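Local coordinates for sensor histidine kinase PdtaS (Mycobacterium tuberculosis, PDB 2YKF), which probably autophosphorylates on a histidine when its cytosolic sensor region binds cyclic di-GMP, starting a two-component relay that adapts mycobacteria to poor nutrient conditions, at residues 19-24 and 117-121; 85-89 and 124-129. All coordinates share one frame; numbering follows the deposited sequence.

Contact 1 of 2, residues 19-24 and 117-121; sequences SAVDHL and PVRFG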
ATOM      1  N   SER A  19      -1.786   2.148  29.948  1.00 40.27           N
ATOM      2  CA  SER A  19      -2.561   1.181  29.200  1.00 39.42           C
ATOM      3  C   SER A  19      -3.365   1.794  28.069  1.00 38.91           C
ATOM      4  O   SER A  19      -3.429   1.230  26.941  1.00 38.99           O
ATOM      5  CB  SER A  19      -3.538   0.473  30.120  1.00 39.67           C
ATOM      6  OG  SER A  19      -2.846  -0.532  30.782  1.00 44.78           O
ATOM      7  N   ALA A  20      -4.082   2.872  28.356  1.00 37.54           N
ATOM      8  CA  ALA A  20      -4.838   3.493  27.259  1.00 37.11           C
ATOM      9  C   ALA A  20      -3.894   4.177  26.283  1.00 35.20           C
ATOM     10  O   ALA A  20      -4.192   4.240  25.113  1.00 33.52           O
ATOM     11  CB  ALA A  20      -5.922   4.489  27.756  1.00 37.43           C
ATOM     12  N   VAL A  21      -2.801   4.761  26.783  1.00 36.65           N
ATOM     13  CA  VAL A  21      -1.781   5.321  25.878  1.00 34.49           C
ATOM     14  C   VAL A  21      -1.283   4.243  24.862  1.00 35.52           C
ATOM     15  O   VAL A  21      -1.303   4.478  23.655  1.00 33.15           O
ATOM     16  CB  VAL A  21      -0.640   5.986  26.618  1.00 36.45           C
ATOM     17  CG1 VAL A  21       0.517   6.304  25.649  1.00 34.39           C
ATOM     18  CG2 VAL A  21      -1.142   7.325  27.330  1.00 35.77           C
ATOM     19  N   ASP A  22      -0.909   3.064  25.356  1.00 34.58           N
ATOM     20  CA  ASP A  22      -0.632   1.895  24.486  1.00 35.60           C
ATOM     21  C   ASP A  22      -1.679   1.571  23.468  1.00 32.91           C
ATOM     22  O   ASP A  22      -1.350   1.292  22.325  1.00 31.05           O
ATOM     23  CB  ASP A  22      -0.521   0.621  25.318  1.00 37.39           C
ATOM     24  CG  ASP A  22       0.724   0.541  26.063  1.00 40.91           C
ATOM     25  OD1 ASP A  22       1.665   1.334  25.758  1.00 48.60           O
ATOM     26  OD2 ASP A  22       0.792  -0.380  26.933  1.00 48.46           O
ATOM     27  N   HIS A  23      -2.933   1.517  23.903  1.00 30.25           N
ATOM     28  CA  HIS A  23      -3.997   1.235  23.004  1.00 29.17           C
ATOM     29  C   HIS A  23      -4.083   2.276  21.854  1.00 29.40           C
ATOM     30  O   HIS A  23      -4.332   1.902  20.710  1.00 27.20           O
ATOM     31  CB  HIS A  23      -5.310   1.193  23.757  1.00 30.58           C
ATOM     32  CG  HIS A  23      -6.477   0.760  22.927  1.00 29.59           C
ATOM     33  ND1 HIS A  23      -6.636  -0.535  22.484  1.00 32.23           N
ATOM     34  CD2 HIS A  23      -7.566   1.442  22.499  1.00 29.14           C
ATOM     35  CE1 HIS A  23      -7.782  -0.637  21.835  1.00 34.36           C
ATOM     36  NE2 HIS A  23      -8.376   0.553  21.847  1.00 29.53           N
ATOM     37  N   LEU A  24      -3.901   3.566  22.155  1.00 28.50           N
ATOM     38  CA  LEU A  24      -3.970   4.542  21.076  1.00 29.17           C
ATOM     39  C   LEU A  24      -2.796   4.371  20.148  1.00 27.54           C
ATOM     40  O   LEU A  24      -2.952   4.540  18.937  1.00 26.16           O
ATOM     41  CB  LEU A  24      -4.068   6.008  21.568  1.00 29.54           C
ATOM     42  CG  LEU A  24      -5.399   6.265  22.326  1.00 28.26           C
ATOM     43  CD1 LEU A  24      -5.446   7.704  22.782  1.00 28.77           C
ATOM     44  CD2 LEU A  24      -6.579   5.982  21.471  1.00 27.07           C
ATOM     45  N   PRO A 117     -16.272   6.766  18.477  1.00 35.08           N
ATOM     46  CA  PRO A 117     -15.400   6.652  19.600  1.00 33.04           C
ATOM     47  C   PRO A 117     -14.414   5.477  19.529  1.00 31.52           C
ATOM     48  O   PRO A 117     -14.685   4.452  18.912  1.00 31.39           O
ATOM     49  CB  PRO A 117     -16.379   6.352  20.735  1.00 33.75           C
ATOM     50  CG  PRO A 117     -17.417   5.496  20.031  1.00 34.29           C
ATOM     51  CD  PRO A 117     -17.615   6.193  18.746  1.00 34.15           C
ATOM     52  N   VAL A 118     -13.313   5.634  20.228  1.00 28.93           N
ATOM     53  CA  VAL A 118     -12.387   4.572  20.453  1.00 30.97           C
ATOM     54  C   VAL A 118     -12.494   4.304  21.952  1.00 32.78           C
ATOM     55  O   VAL A 118     -12.201   5.207  22.738  1.00 33.40           O
ATOM     56  CB  VAL A 118     -10.963   5.032  20.135  1.00 30.44           C
ATOM     57  CG1 VAL A 118      -9.936   3.927  20.446  1.00 33.05           C
ATOM     58  CG2 VAL A 118     -10.840   5.456  18.639  1.00 30.21           C
ATOM     59  N   ARG A 119     -12.918   3.094  22.328  1.00 33.59           N
ATOM     60  CA  ARG A 119     -12.996   2.679  23.752  1.00 35.93           C
ATOM     61  C   ARG A 119     -11.832   1.838  24.184  1.00 37.38           C
ATOM     62  O   ARG A 119     -11.235   1.028  23.355  1.00 34.94           O
ATOM     63  CB  ARG A 119     -14.275   1.926  24.053  1.00 36.27           C
ATOM     64  CG  ARG A 119     -15.313   2.828  24.602  1.00 42.50           C
ATOM     65  CD  ARG A 119     -16.644   2.116  25.024  1.00 45.22           C
ATOM     66  NE  ARG A 119     -17.708   3.143  25.031  1.00 49.64           N
ATOM     67  CZ  ARG A 119     -18.397   3.566  23.958  1.00 51.80           C
ATOM     68  NH1 ARG A 119     -18.179   3.045  22.747  1.00 54.60           N
ATOM     69  NH2 ARG A 119     -19.320   4.521  24.080  1.00 51.88           N
ATOM     70  N   PHE A 120     -11.444   2.074  25.445  1.00 36.54           N
ATOM     71  CA  PHE A 120     -10.513   1.251  26.142  1.00 39.15           C
ATOM     72  C   PHE A 120     -10.890   1.170  27.637  1.00 40.99           C
ATOM     73  O   PHE A 120     -11.111   2.189  28.307  1.00 40.35           O
ATOM     74  CB  PHE A 120      -9.099   1.799  26.040  1.00 38.96           C
ATOM     75  CG  PHE A 120      -8.093   0.948  26.754  1.00 41.43           C
ATOM     76  CD1 PHE A 120      -7.610  -0.224  26.154  1.00 44.31           C
ATOM     77  CD2 PHE A 120      -7.708   1.244  28.053  1.00 43.33           C
ATOM     78  CE1 PHE A 120      -6.694  -1.042  26.828  1.00 44.59           C
ATOM     79  CE2 PHE A 120      -6.796   0.425  28.733  1.00 45.91           C
ATOM     80  CZ  PHE A 120      -6.302  -0.722  28.104  1.00 45.56           C
ATOM     81  N   GLY A 121     -10.870  -0.039  28.172  1.00 44.63           N
ATOM     82  CA  GLY A 121     -11.550  -0.299  29.431  1.00 48.39           C
ATOM     83  C   GLY A 121     -12.964  -0.059  28.944  1.00 50.67           C
ATOM     84  O   GLY A 121     -13.333  -0.516  27.820  1.00 51.86           O
TER
HETATM   85  O   HOH W   1     -10.535   0.239  20.625  1.00 36.98           O
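F120 reaches out from the end of strand 117-120 and lays one face of its ring against the N-terminal part of helix 19-24, over A20 and S19; H23 comes in on that same side, nearer CD1. F120's chi1 of -180° sets CG opposite the backbone N and sends the ring toward the helix. The CA of A20 sits over the face, 4.1 Å from the F120 ring centroid, a CH-pi contact, and the O of S19 lies above the rim. Near the root of the ring, A20 CB packs beside F120 CD2 at 3.7 Å. At the outer end, S19 CB comes to 3.5 Å from F120 CE2; this is the solvent side of the contact, where S19 is exposed.

H23 runs the opposite way, from helix to strand. Its CG is also anti to the backbone N, which carries the imidazole past the phenyl ring, with H23 CG 3.6 Å from F120 CD1. The two rings meet obliquely, centroids 5.1 Å apart and planes at 38°. Deeper in, the H23, V118 and L24 end is buried but its contacts are longer: V118 CG1 is 4.0 Å from H23 NE2 at the imidazole edge, and L24 CD2 reaches the same methyl at 4.1 Å. A water in the imidazole plane, suspiciously close to H23 NE2 at 2.5 Å, may tentatively bridge to R119 O.

In the GAF domain, this joins the start of helix 18-38 to edge strand 114-120 of the antiparallel sheet. R119 leaves the strand away from helix 19-24, and its NH1 hydrogen-bonds to A160 O on helix 143-161. A20 and L24 also rest on V125 of the adjoining strand 123-131, and L24 continues inward to M44 and V46 of strand 41-47.

Contact 2 of 2, residues 85-89 and 124-129; sequences VAATF and VVAVLT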
ATOM      1  N   VAL A  85     -17.905  15.657  18.378  1.00 46.56           N
ATOM      2  CA  VAL A  85     -16.701  15.092  18.964  1.00 45.14           C
ATOM      3  C   VAL A  85     -16.720  15.253  20.477  1.00 44.20           C
ATOM      4  O   VAL A  85     -16.562  14.280  21.230  1.00 42.85           O
ATOM      5  CB  VAL A  85     -15.448  15.783  18.396  1.00 45.23           C
ATOM      6  CG1 VAL A  85     -14.175  15.281  19.126  1.00 43.11           C
ATOM      7  CG2 VAL A  85     -15.396  15.598  16.851  1.00 42.75           C
ATOM      8  N   ALA A  86     -16.930  16.490  20.935  1.00 44.55           N
ATOM      9  CA  ALA A  86     -17.021  16.774  22.394  1.00 44.94           C
ATOM     10  C   ALA A  86     -18.076  15.881  23.079  1.00 45.18           C
ATOM     11  O   ALA A  86     -17.809  15.287  24.153  1.00 47.10           O
ATOM     12  CB  ALA A  86     -17.320  18.306  22.639  1.00 44.76           C
ATOM     13  N   ALA A  87     -19.248  15.767  22.461  1.00 45.19           N
ATOM     14  CA  ALA A  87     -20.352  14.947  23.000  1.00 45.50           C
ATOM     15  C   ALA A  87     -20.024  13.445  22.984  1.00 46.01           C
ATOM     16  O   ALA A  87     -20.475  12.700  23.856  1.00 44.79           O
ATOM     17  CB  ALA A  87     -21.615  15.179  22.194  1.00 45.20           C
ATOM     18  N   THR A  88     -19.271  12.991  21.971  1.00 45.82           N
ATOM     19  CA  THR A  88     -18.884  11.567  21.910  1.00 45.03           C
ATOM     20  C   THR A  88     -17.977  11.194  23.060  1.00 45.78           C
ATOM     21  O   THR A  88     -17.999  10.053  23.512  1.00 47.40           O
ATOM     22  CB  THR A  88     -18.237  11.191  20.566  1.00 44.63           C
ATOM     23  OG1 THR A  88     -19.048  11.676  19.496  1.00 41.24           O
ATOM     24  CG2 THR A  88     -18.146   9.641  20.409  1.00 45.49           C
ATOM     25  N   PHE A  89     -17.198  12.142  23.575  1.00 46.66           N
ATOM     26  CA  PHE A  89     -16.402  11.874  24.770  1.00 49.37           C
ATOM     27  C   PHE A  89     -17.278  11.737  25.987  1.00 52.81           C
ATOM     28  O   PHE A  89     -16.907  11.037  26.934  1.00 52.98           O
ATOM     29  CB  PHE A  89     -15.410  12.985  25.022  1.00 48.62           C
ATOM     30  CG  PHE A  89     -14.186  12.896  24.182  1.00 44.91           C
ATOM     31  CD1 PHE A  89     -13.149  12.048  24.552  1.00 40.68           C
ATOM     32  CD2 PHE A  89     -14.058  13.677  23.032  1.00 40.61           C
ATOM     33  CE1 PHE A  89     -11.996  11.983  23.788  1.00 39.66           C
ATOM     34  CE2 PHE A  89     -12.904  13.603  22.225  1.00 40.81           C
ATOM     35  CZ  PHE A  89     -11.871  12.763  22.616  1.00 38.03           C
ATOM     36  N   VAL A 124     -14.314   6.202  26.718  1.00 40.69           N
ATOM     37  CA  VAL A 124     -13.960   6.703  25.403  1.00 38.42           C
ATOM     38  C   VAL A 124     -12.658   7.434  25.641  1.00 37.77           C
ATOM     39  O   VAL A 124     -12.627   8.512  26.343  1.00 37.69           O
ATOM     40  CB  VAL A 124     -14.991   7.642  24.841  1.00 39.07           C
ATOM     41  CG1 VAL A 124     -14.472   8.300  23.578  1.00 36.16           C
ATOM     42  CG2 VAL A 124     -16.322   6.912  24.580  1.00 36.75           C
ATOM     43  N   VAL A 125     -11.566   6.865  25.113  1.00 34.38           N
ATOM     44  CA  VAL A 125     -10.234   7.495  25.250  1.00 32.87           C
ATOM     45  C   VAL A 125      -9.814   8.387  24.095  1.00 32.06           C
ATOM     46  O   VAL A 125      -8.861   9.195  24.233  1.00 32.69           O
ATOM     47  CB  VAL A 125      -9.129   6.478  25.598  1.00 32.76           C
ATOM     48  CG1 VAL A 125      -9.438   5.793  26.912  1.00 32.53           C
ATOM     49  CG2 VAL A 125      -8.984   5.389  24.448  1.00 33.86           C
ATOM     50  N   ALA A 126     -10.496   8.260  22.969  1.00 29.89           N
ATOM     51  CA  ALA A 126     -10.265   9.123  21.829  1.00 30.04           C
ATOM     52  C   ALA A 126     -11.470   9.071  20.968  1.00 28.46           C
ATOM     53  O   ALA A 126     -12.303   8.179  21.116  1.00 28.95           O
ATOM     54  CB  ALA A 126      -8.955   8.668  20.977  1.00 28.85           C
ATOM     55  N   VAL A 127     -11.564  10.021  20.049  1.00 29.27           N
ATOM     56  CA  VAL A 127     -12.599  10.025  19.019  1.00 29.12           C
ATOM     57  C   VAL A 127     -11.986  10.210  17.609  1.00 30.20           C
ATOM     58  O   VAL A 127     -11.100  11.027  17.431  1.00 33.30           O
ATOM     59  CB  VAL A 127     -13.598  11.172  19.272  1.00 30.76           C
ATOM     60  CG1 VAL A 127     -14.598  11.221  18.172  1.00 27.81           C
ATOM     61  CG2 VAL A 127     -14.312  10.904  20.609  1.00 32.34           C
ATOM     62  N   LEU A 128     -12.468   9.458  16.641  1.00 29.92           N
ATOM     63  CA  LEU A 128     -11.994   9.540  15.258  1.00 30.89           C
ATOM     64  C   LEU A 128     -12.951  10.365  14.543  1.00 32.21           C
ATOM     65  O   LEU A 128     -14.158  10.158  14.712  1.00 32.91           O
ATOM     66  CB  LEU A 128     -12.074   8.140  14.620  1.00 29.48           C
ATOM     67  CG  LEU A 128     -11.218   7.041  15.302  1.00 27.82           C
ATOM     68  CD1 LEU A 128     -11.334   5.774  14.498  1.00 32.64           C
ATOM     69  CD2 LEU A 128      -9.752   7.458  15.334  1.00 29.57           C
ATOM     70  N   THR A 129     -12.475  11.289  13.722  1.00 31.26           N
ATOM     71  CA  THR A 129     -13.381  11.856  12.693  1.00 32.54           C
ATOM     72  C   THR A 129     -12.987  11.323  11.329  1.00 34.34           C
ATOM     73  O   THR A 129     -11.769  11.215  11.028  1.00 32.47           O
ATOM     74  CB  THR A 129     -13.364  13.398  12.721  1.00 32.46           C
ATOM     75  OG1 THR A 129     -11.995  13.878  12.629  1.00 35.02           O
ATOM     76  CG2 THR A 129     -14.067  13.913  14.081  1.00 32.77           C
TER
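V127 presses its CG2 methyl onto a face of the F89 ring, 3.6 Å from the ring centroid and 18° off the normal, a CH-pi contact displaced toward CE2. The methyl points there because CG2 is anti to the carbonyl carbon of V127. The same CG2 touches T88 CB at 3.9 Å, so one branch of this valine fills the angle between T88 and F89. V127 CB lies 4.2 Å from V85 CG1.

At the two ends the packing changes partners. V85 CG2 meets T129 CG2 at 3.5 Å, the side chains crossing at about a right angle. Toward the end of the helical segment, F89 CD1 lies 4.1 Å from V124 CG1, and T88 O comes to 3.7 Å from V124 CG2. F89 CE1 approaches the backbone, 3.9 Å from A126 CA.

Between these valines the strand takes in an extra residue: V125 and A126 share the single partner V118 on strand 114-120, a classic beta bulge. V124 and V127 both point at the helix, while V125 and A126 direct their side chains to the other side of the GAF sheet, against A20 and L24 of helix 18-38.

Farther out, two hydroxyls are hydrogen-bonded outside the contact: T88 OG1 to L84 O, T129 OG1 to H131 NE2 and W45 NE1. R47 of strand 41-47 packs against F89, and V115 touches both T88 and V127.

From the N terminus, helix 18-38 comes first, and the chain then builds strands 41-47, 53-59 and 76-77 before helix 83-90. Strand 114-120 returns to the first helix and closes contact 1, 93 residues on; strand 123-131 then meets helix 83-90 and closes contact 2, spanning 35. The segments alternate, so the two closures cross rather than nest. Their strands are successive, antiparallel neighbours in the GAF sheet, joined by probable hydrogen bonds from V118 N to A126 O and from V125 N to V118 O. L24 CD2 also packs on A126 CB, linking contact 1 directly to the strand used in contact 2. The crossed closures thus tie two helices to adjacent strands of one sheet.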